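Local coordinates for protein aldo-keto reductase 2E (Bombyx mori, PDB 3WCZ) that reduces 3-dehydroecdysone with NADPH as the hydride source and may thereby help regulate molting in the silkworm, at residues A[237-242]-A[273-278]. Sequence-based numbering, arbitrary orientation.
Sequences YRKSVG and FDFQLT
The ammonium group of K239 is gripped by two acceptors: OD1 of D274, in a salt bridge with NZ to OD1 at 2.8 Å, and the backbone carbonyl of D271, just ahead of segment 273-278. OD1 receives the bond on its syn lone pair, the side of the other carboxylate oxygen, and lysine and aspartate meet tip to tip. K239 illustrates how a lysine at the surface can lay its methylenes over an aromatic ring while its ammonium pairs with an acid and a carbonyl. The chain bends at chi2 (-79°), which places CD, and beyond it runs extended to NZ. CG lies over one face of the F275 ring in a CH-pi contact, 3.9 Å from the ring centroid, and CE closes on CD1 of F275 at 3.6 Å.

Y237 comes to the F275 ring from the same side as K239, but near its CD2 rim. CD2 of F275 approaches one face of the tyrosine ring, 3.5 Å from CG of Y237; the two planes are inclined at 43°, an oblique aromatic pair rather than a stack. Farther out on the tyrosine ring, CE2 touches CD2 of L277 at 3.6 Å. The phenol oxygen hydrogen-bonds to OE1 of E281, which also takes the backbone NH of T278; as T278 in turn caps helix 279-286 with its side chain, the two form a capping box, with Y237 OH as an additional partner of the glutamate.

In this TIM-barrel reductase the contact lies at the surface, where the turn between helices 228-237 and 241-251 packs against the loop joining helices 263-270 and 279-286; F275 also rests on I244 and R247 of helix 241-251, while L277 turns to V282 and I285 of helix 279-286.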
ATOM      1  N   TYR A 237      -8.880 -20.579 -14.098  1.00 10.50           N
ATOM      2  CA  TYR A 237      -9.750 -19.420 -14.085  1.00 10.46           C
ATOM      3  C   TYR A 237      -9.635 -18.547 -15.327  1.00 10.76           C
ATOM      4  O   TYR A 237     -10.328 -17.540 -15.449  1.00 12.41           O
ATOM      5  CB  TYR A 237      -9.480 -18.595 -12.823  1.00  9.91           C
ATOM      6  CG  TYR A 237      -9.865 -19.337 -11.577  1.00  9.43           C
ATOM      7  CD1 TYR A 237     -11.199 -19.610 -11.292  1.00  9.45           C
ATOM      8  CD2 TYR A 237      -8.908 -19.777 -10.684  1.00  9.38           C
ATOM      9  CE1 TYR A 237     -11.563 -20.302 -10.131  1.00 10.06           C
ATOM     10  CE2 TYR A 237      -9.266 -20.473  -9.523  1.00  9.55           C
ATOM     11  CZ  TYR A 237     -10.598 -20.713  -9.256  1.00  8.63           C
ATOM     12  OH  TYR A 237     -10.935 -21.422  -8.145  1.00  9.56           O
ATOM     13  N   ARG A 238      -8.749 -18.928 -16.255  1.00 10.05           N
ATOM     14  CA  ARG A 238      -8.500 -18.132 -17.466  1.00 11.66           C
ATOM     15  C   ARG A 238      -8.008 -16.733 -17.114  1.00 12.18           C
ATOM     16  O   ARG A 238      -8.467 -15.726 -17.651  1.00 13.44           O
ATOM     17  CB  ARG A 238      -9.736 -18.070 -18.358  1.00 13.59           C
ATOM     18  CG  ARG A 238     -10.178 -19.432 -18.823  1.00 18.75           C
ATOM     19  CD  ARG A 238     -11.467 -19.371 -19.628  1.00 23.92           C
ATOM     20  NE  ARG A 238     -12.591 -18.948 -18.799  1.00 26.99           N
ATOM     21  CZ  ARG A 238     -13.706 -18.408 -19.281  1.00 32.14           C
ATOM     22  NH1 ARG A 238     -13.844 -18.224 -20.591  1.00 39.48           N
ATOM     23  NH2 ARG A 238     -14.679 -18.054 -18.451  1.00 44.33           N
ATOM     24  N   LYS A 239      -7.049 -16.700 -16.201  1.00 10.69           N
ATOM     25  CA  LYS A 239      -6.482 -15.471 -15.688  1.00 10.07           C
ATOM     26  C   LYS A 239      -4.979 -15.602 -15.768  1.00  9.45           C
ATOM     27  O   LYS A 239      -4.444 -16.689 -16.073  1.00 13.17           O
ATOM     28  CB  LYS A 239      -6.954 -15.245 -14.245  1.00 11.35           C
ATOM     29  CG  LYS A 239      -8.423 -14.955 -14.129  1.00 11.80           C
ATOM     30  CD  LYS A 239      -8.687 -13.506 -14.479  1.00 20.81           C
ATOM     31  CE  LYS A 239     -10.143 -13.216 -14.534  1.00 21.33           C
ATOM     32  NZ  LYS A 239     -10.327 -11.773 -14.808  1.00 14.03           N
ATOM     33  N   SER A 240      -4.261 -14.502 -15.586  1.00  9.90           N
ATOM     34  CA  SER A 240      -2.823 -14.563 -15.557  1.00 10.48           C
ATOM     35  C   SER A 240      -2.334 -14.938 -14.163  1.00 10.39           C
ATOM     36  O   SER A 240      -3.087 -14.831 -13.203  1.00  9.46           O
ATOM     37  CB  SER A 240      -2.218 -13.232 -15.956  1.00 10.11           C
ATOM     38  OG  SER A 240      -2.469 -12.283 -14.922  1.00 11.56           O
ATOM     39  N   VAL A 241      -1.081 -15.337 -14.026  1.00  9.46           N
ATOM     40  CA  VAL A 241      -0.506 -15.640 -12.721  1.00  9.63           C
ATOM     41  C   VAL A 241      -0.546 -14.385 -11.849  1.00 10.11           C
ATOM     42  O   VAL A 241      -0.827 -14.471 -10.655  1.00  9.33           O
ATOM     43  CB  VAL A 241       0.946 -16.209 -12.827  1.00 10.13           C
ATOM     44  CG1 VAL A 241       1.669 -16.184 -11.469  1.00 12.26           C
ATOM     45  CG2 VAL A 241       0.902 -17.623 -13.379  1.00 11.35           C
ATOM     46  N   GLY A 242      -0.300 -13.217 -12.432  1.00  9.43           N
ATOM     47  CA  GLY A 242      -0.378 -11.985 -11.664  1.00  9.24           C
ATOM     48  C   GLY A 242      -1.772 -11.809 -11.084  1.00  8.29           C
ATOM     49  O   GLY A 242      -1.943 -11.378  -9.934  1.00  8.92           O
ATOM     50  N   PHE A 273     -12.531  -9.434 -10.367  1.00  9.56           N
ATOM     51  CA  PHE A 273     -13.845  -9.520  -9.725  1.00 10.33           C
ATOM     52  C   PHE A 273     -14.852 -10.363 -10.484  1.00 10.49           C
ATOM     53  O   PHE A 273     -16.038 -10.335 -10.171  1.00 11.07           O
ATOM     54  CB  PHE A 273     -14.331  -8.104  -9.377  1.00 10.65           C
ATOM     55  CG  PHE A 273     -13.321  -7.385  -8.547  1.00  8.78           C
ATOM     56  CD1 PHE A 273     -13.150  -7.735  -7.217  1.00  9.91           C
ATOM     57  CD2 PHE A 273     -12.445  -6.464  -9.112  1.00 10.39           C
ATOM     58  CE1 PHE A 273     -12.165  -7.168  -6.474  1.00  9.47           C
ATOM     59  CE2 PHE A 273     -11.441  -5.882  -8.343  1.00  9.66           C
ATOM     60  CZ  PHE A 273     -11.317  -6.240  -7.031  1.00  9.77           C
ATOM     61  N   ASP A 274     -14.344 -11.172 -11.402  1.00 10.16           N
ATOM     62  CA  ASP A 274     -15.168 -12.129 -12.117  1.00 10.78           C
ATOM     63  C   ASP A 274     -14.768 -13.575 -11.779  1.00 11.43           C
ATOM     64  O   ASP A 274     -15.210 -14.517 -12.444  1.00 10.82           O
ATOM     65  CB  ASP A 274     -15.106 -11.841 -13.630  1.00 12.61           C
ATOM     66  CG  ASP A 274     -13.724 -12.001 -14.221  1.00 17.22           C
ATOM     67  OD1 ASP A 274     -12.735 -12.025 -13.463  1.00 15.36           O
ATOM     68  OD2 ASP A 274     -13.605 -12.062 -15.481  1.00 20.84           O
ATOM     69  N   PHE A 275     -13.985 -13.761 -10.721  1.00  9.93           N
ATOM     70  CA  PHE A 275     -13.612 -15.081 -10.229  1.00 10.26           C
ATOM     71  C   PHE A 275     -13.178 -14.960  -8.800  1.00  9.07           C
ATOM     72  O   PHE A 275     -12.972 -13.849  -8.305  1.00 10.02           O
ATOM     73  CB  PHE A 275     -12.488 -15.727 -11.074  1.00  9.97           C
ATOM     74  CG  PHE A 275     -11.094 -15.243 -10.762  1.00  9.14           C
ATOM     75  CD1 PHE A 275     -10.688 -13.941 -11.074  1.00 10.47           C
ATOM     76  CD2 PHE A 275     -10.171 -16.098 -10.187  1.00  9.93           C
ATOM     77  CE1 PHE A 275      -9.383 -13.526 -10.808  1.00  9.32           C
ATOM     78  CE2 PHE A 275      -8.890 -15.697  -9.965  1.00  9.39           C
ATOM     79  CZ  PHE A 275      -8.496 -14.411 -10.270  1.00 10.19           C
ATOM     80  N   GLN A 276     -12.993 -16.082  -8.141  1.00  8.30           N
ATOM     81  CA  GLN A 276     -12.438 -16.113  -6.810  1.00  9.00           C
ATOM     82  C   GLN A 276     -11.761 -17.433  -6.572  1.00 10.76           C
ATOM     83  O   GLN A 276     -12.045 -18.436  -7.248  1.00 10.21           O
ATOM     84  CB  GLN A 276     -13.518 -15.931  -5.734  1.00 10.45           C
ATOM     85  CG  GLN A 276     -14.428 -17.159  -5.594  1.00 12.83           C
ATOM     86  CD  GLN A 276     -15.757 -16.818  -4.982  1.00 15.62           C
ATOM     87  OE1 GLN A 276     -16.702 -16.476  -5.701  1.00 17.00           O
ATOM     88  NE2 GLN A 276     -15.834 -16.865  -3.662  1.00 16.67           N
ATOM     89  N   LEU A 277     -10.803 -17.453  -5.667  1.00  9.77           N
ATOM     90  CA  LEU A 277     -10.130 -18.691  -5.286  1.00 10.35           C
ATOM     91  C   LEU A 277     -10.915 -19.462  -4.236  1.00 11.88           C
ATOM     92  O   LEU A 277     -11.666 -18.884  -3.436  1.00 14.42           O
ATOM     93  CB  LEU A 277      -8.743 -18.388  -4.761  1.00  9.54           C
ATOM     94  CG  LEU A 277      -7.805 -17.635  -5.702  1.00  9.08           C
ATOM     95  CD1 LEU A 277      -6.409 -17.550  -5.141  1.00 11.14           C
ATOM     96  CD2 LEU A 277      -7.726 -18.273  -7.063  1.00 10.74           C
ATOM     97  N   THR A 278     -10.735 -20.768  -4.208  1.00 10.40           N
ATOM     98  CA  THR A 278     -11.387 -21.569  -3.188  1.00  9.78           C
ATOM     99  C   THR A 278     -10.565 -21.540  -1.907  1.00 11.28           C
ATOM    100  O   THR A 278      -9.382 -21.142  -1.906  1.00 10.63           O
ATOM    101  CB  THR A 278     -11.503 -23.011  -3.599  1.00 12.20           C
ATOM    102  OG1 THR A 278     -10.193 -23.551  -3.724  1.00 12.01           O
ATOM    103  CG2 THR A 278     -12.234 -23.163  -4.903  1.00 12.07           C
TER